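Local structure of pentafunctional AROM polypeptide (Schizosaccharomyces pombe, 5SWV) at residues R355-T360 and I388-R393; A327-A332 and D414-D419; G381-A386 and V444-A449; G500-V505 and A520-V525. The protein carries out five steps of the shikimate pathway, the portion modelled here probably supplying the dehydroquinate dehydratase and shikimate dehydrogenase activities. All coordinates share one frame; numbering follows the deposited sequence.

Contact 1: R355-T360 and I388-R393; sequences RGIYDT and IYSLHR
I357 and Y358 on helix 353-364 close around S390 on helix 382-393, and the join is mostly carbon against a small side chain. The two short axes run in nearly the same direction, 30° apart, and come within 8.8 Å. That close spacing suits the serine, whose CA lies 5.1 Å from the CA of Y358.

The apolar part comes first. I357 meets S390 with its short branch, CG2 standing 3.6 Å from S390 CB; this methyl is anti to the backbone N, while the longer CG1 arm runs on toward A386 and A387. Y358 has CG anti to its backbone N (chi1 -177°), which carries the ring along helix 382-393 to R393. There CE2 of Y358 sits 4.1 Å from CG of R393, the two side chains crossing at about a right angle. The S390 carbonyl oxygen lies at the edge of the tyrosine ring.

Polar links do not cross between the segments. S390 OG is 3.6 Å from Y358 N without bonding to it; its hydrogen bond goes to A386 O, one turn back. Beside the interface, R355 grips D359 side-on in a salt bridge: NE meets OD1 at 2.9 Å, nearly straight and in the guanidinium plane, while NH2 to OD2 is bent and tilted from it.

Helix 382-393 rests on V377 of the Rossmann-type sheet, and this contact joins it to its neighbour. Between the segments the join is van der Waals; a polar link between the two helices is the weak bond from S390 OG to W354 O, while the main bond of that hydroxyl stays within its own helix.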
# COMPACT_ATOMS: atom_id res chain seq x y z
N ARG A 355 0.57 12.28 4.70
CA ARG A 355 0.54 11.27 3.65
C ARG A 355 0.20 11.89 2.30
O ARG A 355 0.70 11.44 1.27
CB ARG A 355 -0.45 10.16 3.99
CG ARG A 355 -0.08 9.35 5.24
CD ARG A 355 1.13 8.44 5.01
NE ARG A 355 0.81 7.60 3.88
CZ ARG A 355 0.03 6.54 3.94
NH1 ARG A 355 -0.47 6.09 5.09
NH2 ARG A 355 -0.24 5.89 2.83
N GLY A 356 -0.64 12.93 2.30
CA GLY A 356 -0.92 13.69 1.10
C GLY A 356 0.35 14.19 0.42
O GLY A 356 0.44 14.21 -0.81
N ILE A 357 1.33 14.58 1.24
CA ILE A 357 2.63 15.03 0.75
C ILE A 357 3.50 13.85 0.40
O ILE A 357 3.94 13.72 -0.72
CB ILE A 357 3.33 15.93 1.79
CG1 ILE A 357 2.45 17.15 2.10
CG2 ILE A 357 4.70 16.38 1.27
CD1 ILE A 357 2.91 17.98 3.27
N TYR A 358 3.73 12.98 1.37
CA TYR A 358 4.58 11.84 1.19
C TYR A 358 4.19 10.99 -0.01
O TYR A 358 5.01 10.74 -0.88
CB TYR A 358 4.58 10.97 2.45
CG TYR A 358 5.51 9.80 2.34
CD1 TYR A 358 5.06 8.60 1.82
CD2 TYR A 358 6.85 9.91 2.72
CE1 TYR A 358 5.92 7.52 1.69
CE2 TYR A 358 7.71 8.83 2.60
CZ TYR A 358 7.25 7.64 2.08
OH TYR A 358 8.07 6.56 1.94
N ASP A 359 2.93 10.55 -0.05
CA ASP A 359 2.46 9.61 -1.08
C ASP A 359 2.46 10.23 -2.48
O ASP A 359 2.55 9.51 -3.49
CB ASP A 359 1.03 9.13 -0.81
CG ASP A 359 0.88 8.30 0.47
OD1 ASP A 359 1.85 8.02 1.20
OD2 ASP A 359 -0.28 7.91 0.73
N THR A 360 2.29 11.55 -2.55
CA THR A 360 2.32 12.25 -3.84
C THR A 360 3.72 12.15 -4.45
O THR A 360 3.85 11.78 -5.61
CB THR A 360 1.87 13.71 -3.68
OG1 THR A 360 0.52 13.73 -3.22
CG2 THR A 360 1.95 14.46 -4.99
N ILE A 388 8.16 18.99 6.02
CA ILE A 388 9.50 18.69 6.50
C ILE A 388 9.61 17.22 6.90
O ILE A 388 10.48 16.52 6.40
CB ILE A 388 9.90 19.63 7.63
CG1 ILE A 388 10.16 21.00 7.04
CG2 ILE A 388 11.16 19.15 8.35
CD1 ILE A 388 10.28 22.09 8.08
N TYR A 389 8.72 16.75 7.78
CA TYR A 389 8.66 15.31 8.11
C TYR A 389 8.64 14.42 6.85
O TYR A 389 9.44 13.50 6.73
CB TYR A 389 7.47 14.99 9.02
CG TYR A 389 7.26 13.52 9.30
CD1 TYR A 389 8.20 12.79 10.00
CD2 TYR A 389 6.10 12.87 8.87
CE1 TYR A 389 8.01 11.43 10.28
CE2 TYR A 389 5.89 11.51 9.13
CZ TYR A 389 6.85 10.79 9.83
OH TYR A 389 6.63 9.44 10.08
N SER A 390 7.76 14.75 5.91
CA SER A 390 7.64 13.96 4.68
C SER A 390 8.95 13.95 3.90
O SER A 390 9.42 12.90 3.50
CB SER A 390 6.49 14.46 3.79
OG SER A 390 5.25 14.25 4.42
N LEU A 391 9.56 15.12 3.69
CA LEU A 391 10.80 15.16 2.91
C LEU A 391 11.90 14.38 3.62
O LEU A 391 12.62 13.62 3.00
CB LEU A 391 11.25 16.59 2.59
CG LEU A 391 10.34 17.31 1.58
CD1 LEU A 391 10.85 18.69 1.25
CD2 LEU A 391 10.21 16.51 0.30
N HIS A 392 11.97 14.54 4.94
CA HIS A 392 12.94 13.83 5.73
C HIS A 392 12.72 12.33 5.64
O HIS A 392 13.67 11.56 5.46
CB HIS A 392 12.91 14.28 7.20
CG HIS A 392 14.05 13.75 8.02
ND1 HIS A 392 14.00 12.52 8.65
CD2 HIS A 392 15.28 14.26 8.28
CE1 HIS A 392 15.15 12.30 9.27
NE2 HIS A 392 15.94 13.34 9.06
N ARG A 393 11.47 11.91 5.72
CA ARG A 393 11.15 10.48 5.68
C ARG A 393 11.46 9.85 4.34
O ARG A 393 11.73 8.67 4.28
CB ARG A 393 9.68 10.26 6.04
CG ARG A 393 9.32 8.82 6.34
CD ARG A 393 8.18 8.75 7.34
NE ARG A 393 7.44 7.51 7.13
CZ ARG A 393 7.67 6.35 7.74
NH1 ARG A 393 8.64 6.22 8.64
NH2 ARG A 393 6.91 5.30 7.43

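Contact 2: A327-A332 and D414-D419; sequences ARFFGA and DVFPPD
F329 reaches from the last turn of helix 325-330 to V415 and F416 in the loop that follows helix 406-413. Its CG stands anti to the backbone N (chi1 -179°), which sends the far end of the ring out to the loop, across 9.2 Å between the CA atoms of F329 and V415. That far end does the touching: CZ comes to 3.7 Å from CG1 of V415, and CE2 to 3.8 Å from CE1 of F416.

F416 swings the other way about its first torsion (chi1 -59°), with CG beside the backbone N, and offers the CD1-CE1 side of its ring. The two phenyl rings meet obliquely, their centroids 5.7 Å apart and their planes at 55°. V415 CG1 serves two rings at once, since it also lies over one face of F416, offset toward the rim. Back on the first segment, CD2 of F329 leans on a face of F330, 3.7 Å above its plane.

The helix carrying F329 and F330 ends in a Schellman motif, with G331 at positive phi and A332 N bonded to A327 O at 3.1 Å. This end belongs to the substrate-binding family region of shikimate dehydrogenase, whereas the loop leads into strand 422-426, an outer strand of the parallel Rossmann-type sheet. Behind the loop lies helix 382-393, where R385 packs on V415 and I388 on F416.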
# COMPACT_ATOMS: atom_id res chain seq x y z
N ALA A 327 0.08 11.42 14.87
CA ALA A 327 -0.98 12.20 15.50
C ALA A 327 -0.48 12.82 16.79
O ALA A 327 -0.77 13.98 17.07
CB ALA A 327 -2.23 11.36 15.76
N ARG A 328 0.29 12.06 17.56
CA ARG A 328 0.88 12.58 18.78
C ARG A 328 1.91 13.64 18.46
O ARG A 328 1.90 14.71 19.03
CB ARG A 328 1.54 11.50 19.60
CG ARG A 328 1.89 11.98 21.01
CD ARG A 328 2.78 10.99 21.74
NE ARG A 328 2.41 9.62 21.36
CZ ARG A 328 1.31 8.98 21.77
NH1 ARG A 328 0.44 9.54 22.62
NH2 ARG A 328 1.09 7.74 21.31
N PHE A 329 2.79 13.34 17.52
CA PHE A 329 3.86 14.25 17.23
C PHE A 329 3.32 15.58 16.73
O PHE A 329 3.75 16.61 17.21
CB PHE A 329 4.81 13.63 16.22
CG PHE A 329 5.96 14.50 15.89
CD1 PHE A 329 6.95 14.73 16.83
CD2 PHE A 329 6.05 15.11 14.64
CE1 PHE A 329 8.03 15.55 16.52
CE2 PHE A 329 7.11 15.92 14.32
CZ PHE A 329 8.11 16.15 15.26
N PHE A 330 2.38 15.57 15.79
CA PHE A 330 1.78 16.81 15.27
C PHE A 330 0.63 17.35 16.12
O PHE A 330 0.10 18.43 15.83
CB PHE A 330 1.27 16.62 13.84
CG PHE A 330 2.33 16.27 12.84
CD1 PHE A 330 3.41 17.09 12.63
CD2 PHE A 330 2.21 15.12 12.05
CE1 PHE A 330 4.38 16.77 11.69
CE2 PHE A 330 3.16 14.80 11.10
CZ PHE A 330 4.25 15.62 10.91
N GLY A 331 0.20 16.59 17.13
CA GLY A 331 -0.83 17.03 18.07
C GLY A 331 -2.16 17.31 17.38
O GLY A 331 -2.79 18.34 17.64
N ALA A 332 -2.56 16.41 16.50
CA ALA A 332 -3.76 16.60 15.71
C ALA A 332 -4.26 15.28 15.14
O ALA A 332 -3.46 14.43 14.72
CB ALA A 332 -3.49 17.60 14.59
N ASP A 414 12.48 24.29 15.40
CA ASP A 414 12.61 23.90 16.80
C ASP A 414 11.66 22.77 17.23
O ASP A 414 11.83 22.23 18.32
CB ASP A 414 12.44 25.12 17.74
CG ASP A 414 13.56 26.18 17.57
OD1 ASP A 414 14.63 25.90 16.96
OD2 ASP A 414 13.37 27.32 18.04
N VAL A 415 10.69 22.42 16.40
CA VAL A 415 9.88 21.21 16.59
C VAL A 415 10.72 19.93 16.42
O VAL A 415 10.44 18.90 17.01
CB VAL A 415 8.69 21.17 15.60
CG1 VAL A 415 7.95 19.83 15.65
CG2 VAL A 415 7.72 22.31 15.86
N PHE A 416 11.75 20.00 15.59
CA PHE A 416 12.55 18.84 15.24
C PHE A 416 13.89 18.87 15.96
O PHE A 416 14.28 19.91 16.48
CB PHE A 416 12.74 18.82 13.73
CG PHE A 416 11.44 18.77 12.96
CD1 PHE A 416 10.84 17.56 12.66
CD2 PHE A 416 10.80 19.94 12.57
CE1 PHE A 416 9.65 17.51 11.97
CE2 PHE A 416 9.60 19.90 11.87
CZ PHE A 416 9.03 18.68 11.57
N PRO A 417 14.59 17.73 16.03
CA PRO A 417 15.89 17.78 16.70
C PRO A 417 16.91 18.54 15.88
O PRO A 417 16.66 18.82 14.71
CB PRO A 417 16.29 16.30 16.83
CG PRO A 417 15.07 15.51 16.46
CD PRO A 417 14.29 16.38 15.53
N PRO A 418 18.06 18.90 16.48
CA PRO A 418 19.11 19.69 15.80
C PRO A 418 19.69 19.10 14.51
O PRO A 418 20.06 19.84 13.61
CB PRO A 418 20.20 19.81 16.86
CG PRO A 418 19.45 19.76 18.15
CD PRO A 418 18.35 18.76 17.93
N ASP A 419 19.77 17.78 14.42
CA ASP A 419 20.36 17.12 13.26
C ASP A 419 19.30 16.60 12.30
O ASP A 419 19.54 15.60 11.64
CB ASP A 419 21.26 15.96 13.72
CG ASP A 419 20.47 14.76 14.25
OD1 ASP A 419 19.38 14.96 14.87
OD2 ASP A 419 20.95 13.62 14.04

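Contact 3: G381-A386 and V444-A449; sequences GGTSRA and VSTIPA
T446 faces T383 and S384 across the mouth of a Rossmann-type fold, where the glycine-rich turn after strand 374-378 leads into helix 382-393 and strand 440-445 ends alongside. In shikimate dehydrogenases such a turn belongs to the dinucleotide-binding site, so a similar role is likely here, although no cofactor is bound in this model.

From T446 CA, CB points at the helix start and lies 4.0 Å from both T383 CB and S384 N. There the side chain forks. The methyl, CG2, goes to the T383 side and touches T383 CG2 at 3.7 Å, the two threonines sliding past each other in opposite directions. The hydroxyl branch, OG1, sits between the backbone N and the carbonyl carbon (chi1 65°), which brings it 3.7 Å from S384 CB, a contact without a hydrogen bond. Its firm polar partner is I378 O, at the end of the adjacent strand.

S384 turns its own hydroxyl back on the turn, OG donating to G381 O at 2.9 Å. A water also lies at T446 OG1, too close for that bond to be trusted, which leaves a bridge between the segments tentative; the same water accepts from G381 N at 2.8 Å.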
# COMPACT_ATOMS: atom_id res chain seq x y z
N GLY A 381 3.45 27.22 8.57
CA GLY A 381 2.26 26.78 9.28
C GLY A 381 2.33 25.31 9.61
O GLY A 381 3.40 24.67 9.54
N GLY A 382 1.18 24.77 9.98
CA GLY A 382 1.05 23.34 10.24
C GLY A 382 1.47 22.46 9.09
O GLY A 382 2.11 21.44 9.30
N THR A 383 1.13 22.87 7.87
CA THR A 383 1.40 22.04 6.71
C THR A 383 2.90 21.95 6.45
O THR A 383 3.39 20.90 6.06
CB THR A 383 0.63 22.54 5.46
OG1 THR A 383 -0.77 22.54 5.72
CG2 THR A 383 0.85 21.61 4.28
N SER A 384 3.64 23.04 6.68
CA SER A 384 5.09 23.03 6.47
C SER A 384 5.79 22.00 7.34
O SER A 384 6.82 21.46 6.95
CB SER A 384 5.72 24.40 6.72
OG SER A 384 5.90 24.63 8.11
N ARG A 385 5.23 21.74 8.51
CA ARG A 385 5.83 20.77 9.42
C ARG A 385 5.68 19.36 8.90
O ARG A 385 6.63 18.57 8.96
CB ARG A 385 5.21 20.87 10.80
CG ARG A 385 5.28 22.28 11.34
CD ARG A 385 5.09 22.34 12.83
NE ARG A 385 3.87 21.66 13.25
CZ ARG A 385 3.42 21.64 14.51
NH1 ARG A 385 4.09 22.31 15.47
NH2 ARG A 385 2.30 20.96 14.79
N ALA A 386 4.49 19.04 8.39
CA ALA A 386 4.24 17.76 7.73
C ALA A 386 5.14 17.59 6.51
O ALA A 386 5.67 16.51 6.26
CB ALA A 386 2.79 17.65 7.32
N VAL A 444 8.10 21.91 -1.88
CA VAL A 444 6.71 21.99 -1.41
C VAL A 444 6.40 23.43 -1.00
O VAL A 444 7.08 23.98 -0.14
CB VAL A 444 6.44 21.08 -0.20
CG1 VAL A 444 4.95 21.00 0.08
CG2 VAL A 444 7.01 19.69 -0.43
N SER A 445 5.40 24.05 -1.64
CA SER A 445 4.90 25.33 -1.18
C SER A 445 3.67 25.10 -0.34
O SER A 445 2.72 24.50 -0.82
CB SER A 445 4.51 26.22 -2.35
OG SER A 445 3.87 27.38 -1.85
N THR A 446 3.69 25.56 0.91
CA THR A 446 2.54 25.46 1.81
C THR A 446 1.84 26.80 2.05
O THR A 446 0.93 26.90 2.86
CB THR A 446 2.99 24.89 3.16
OG1 THR A 446 3.89 25.81 3.79
CG2 THR A 446 3.71 23.59 2.97
N ILE A 447 2.25 27.84 1.34
CA ILE A 447 1.71 29.18 1.58
C ILE A 447 0.45 29.38 0.74
O ILE A 447 0.18 28.55 -0.15
CB ILE A 447 2.80 30.27 1.36
CG1 ILE A 447 3.13 30.45 -0.12
CG2 ILE A 447 4.04 29.93 2.18
CD1 ILE A 447 4.29 31.40 -0.37
N PRO A 448 -0.34 30.45 1.02
CA PRO A 448 -1.54 30.75 0.23
C PRO A 448 -1.21 31.12 -1.22
O PRO A 448 -0.16 31.72 -1.47
CB PRO A 448 -2.17 31.96 0.95
CG PRO A 448 -1.50 32.04 2.28
CD PRO A 448 -0.13 31.49 2.06
N ALA A 449 -2.09 30.76 -2.15
CA ALA A 449 -1.87 30.97 -3.59
C ALA A 449 -2.60 32.18 -4.17
O ALA A 449 -2.24 32.66 -5.24
CB ALA A 449 -2.27 29.72 -4.37
O HOH W 1 2.75 26.56 5.91

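Contact 4: G500-V505 and A520-V525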
# COMPACT_ATOMS: atom_id res chain seq x y z
N GLY A 500 -2.52 20.59 -5.03
CA GLY A 500 -3.02 20.29 -3.69
C GLY A 500 -4.24 19.41 -3.67
O GLY A 500 -4.54 18.77 -2.67
N LEU A 501 -4.96 19.36 -4.78
CA LEU A 501 -6.08 18.46 -4.90
C LEU A 501 -5.60 17.01 -4.93
O LEU A 501 -6.18 16.14 -4.27
CB LEU A 501 -6.90 18.81 -6.14
CG LEU A 501 -8.30 18.19 -6.26
CD1 LEU A 501 -9.07 18.28 -4.93
CD2 LEU A 501 -9.06 18.87 -7.40
N GLU A 502 -4.52 16.75 -5.67
CA GLU A 502 -3.92 15.44 -5.63
C GLU A 502 -3.58 15.03 -4.20
O GLU A 502 -3.92 13.93 -3.78
CB GLU A 502 -2.68 15.36 -6.51
CG GLU A 502 -1.86 14.11 -6.24
CD GLU A 502 -0.91 13.75 -7.34
OE1 GLU A 502 -0.74 14.56 -8.27
OE2 GLU A 502 -0.32 12.66 -7.24
N ALA A 503 -2.92 15.90 -3.45
CA ALA A 503 -2.57 15.59 -2.07
C ALA A 503 -3.78 15.33 -1.20
O ALA A 503 -3.78 14.38 -0.43
CB ALA A 503 -1.74 16.69 -1.46
N LEU A 504 -4.80 16.17 -1.33
CA LEU A 504 -6.08 15.98 -0.60
C LEU A 504 -6.68 14.61 -0.89
O LEU A 504 -7.17 13.93 0.02
CB LEU A 504 -7.11 17.06 -0.97
CG LEU A 504 -8.32 17.22 -0.02
CD1 LEU A 504 -8.74 18.69 -0.05
CD2 LEU A 504 -9.57 16.31 -0.24
N VAL A 505 -6.65 14.20 -2.15
CA VAL A 505 -7.18 12.91 -2.53
C VAL A 505 -6.40 11.77 -1.90
O VAL A 505 -7.01 10.82 -1.41
CB VAL A 505 -7.24 12.75 -4.06
CG1 VAL A 505 -7.45 11.29 -4.47
CG2 VAL A 505 -8.35 13.62 -4.61
N ALA A 520 -7.01 1.86 -2.64
CA ALA A 520 -7.95 2.14 -3.72
C ALA A 520 -7.21 2.91 -4.83
O ALA A 520 -6.27 3.63 -4.52
CB ALA A 520 -9.10 2.96 -3.17
N PRO A 521 -7.64 2.79 -6.10
CA PRO A 521 -6.87 3.40 -7.19
C PRO A 521 -7.02 4.91 -7.26
O PRO A 521 -8.14 5.42 -7.22
CB PRO A 521 -7.49 2.76 -8.44
CG PRO A 521 -8.88 2.38 -8.05
CD PRO A 521 -8.99 2.41 -6.55
N PHE A 522 -5.89 5.62 -7.36
CA PHE A 522 -5.92 7.07 -7.32
C PHE A 522 -6.67 7.67 -8.50
O PHE A 522 -7.54 8.49 -8.30
CB PHE A 522 -4.50 7.63 -7.26
CG PHE A 522 -4.42 9.11 -7.52
CD1 PHE A 522 -4.57 10.02 -6.48
CD2 PHE A 522 -4.17 9.60 -8.80
CE1 PHE A 522 -4.49 11.38 -6.73
CE2 PHE A 522 -4.09 10.96 -9.05
CZ PHE A 522 -4.24 11.85 -8.01
N ASP A 523 -6.35 7.23 -9.71
CA ASP A 523 -6.86 7.84 -10.95
C ASP A 523 -8.38 7.98 -11.04
O ASP A 523 -8.88 9.08 -11.25
CB ASP A 523 -6.39 7.06 -12.18
CG ASP A 523 -4.95 7.35 -12.56
OD1 ASP A 523 -4.26 8.18 -11.91
OD2 ASP A 523 -4.52 6.73 -13.55
N ALA A 524 -9.11 6.87 -10.89
CA ALA A 524 -10.57 6.88 -11.01
C ALA A 524 -11.25 7.59 -9.85
O ALA A 524 -12.32 8.17 -10.02
CB ALA A 524 -11.13 5.47 -11.15
N VAL A 525 -10.63 7.57 -8.67
CA VAL A 525 -11.18 8.27 -7.52
C VAL A 525 -10.98 9.78 -7.69
O VAL A 525 -11.85 10.56 -7.33
CB VAL A 525 -10.54 7.80 -6.21
CG1 VAL A 525 -11.08 8.61 -5.04
CG2 VAL A 525 -10.83 6.33 -5.97
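E502 OE2 is salt-bridged to R506 one turn further along helix 500-516, and the chain that carries this oxygen lies against the ring of F522. The same R506 makes a cation-pi contact with that ring, so one arginine links the glutamate and the aromatic side chain. Next to the helix start, E502 N is hydrogen-bonded to N499 OD1.

With CG anti to the backbone N (chi1 167°) and the rest extended, E502 lays CG, and then the carboxylate carbon, along the ring of the phenylalanine. CG lies 3.7 Å from CZ of F522 and 3.8 Å from CE1. The carboxylate carbon CD follows at 3.9 Å from CZ, and the carboxylate and ring planes are turned 36° against each other. One turn on, V505 adds a methyl: its CG1 is 3.7 Å from both CE1 and CD1 of F522, reaching the ring obliquely.

F522 stands just after P521, the N-cap residue of helix 522-530, and has CG anti to its own backbone N. The ring thus projects to helix 500-516 and crosses both E502 and V505 at about a right angle. D523 OD1 lies at the ring edge, in its plane. Behind, V525 packs on L269 and L276 of helix 266-277.

Between these segments F522 carries most of the contact; V505 on Y526 and L501 on I530 extend the join of the last two helices. R506 probably offsets the glutamate's charge beside the ring and may keep its aliphatic part there, so that an ion pair and apolar packing share one surface.

How the contacts relate
Contacts 1, 2 and 3 gather around helix 382-393: contacts 1 and 3 use different turns of it, and contact 2 touches it through R385 and I388. Contact 4 joins from another side, A503 meeting G356 and E502 meeting T360 of contact 1, and stays clear of contacts 2 and 3. Contacts 1 and 4 lie deeper, their centres about 15 and 14 Å from the centre of the chain, against about 25 Å for those of contacts 2 and 3. The deeper pair flank helix-helix apolar packing with arginine-carboxylate pairs. Farther out, contact 2 rests on the exposed F329, and contact 3 is threonine and serine packing beside an exposed glycine turn, with a tentative water bridge.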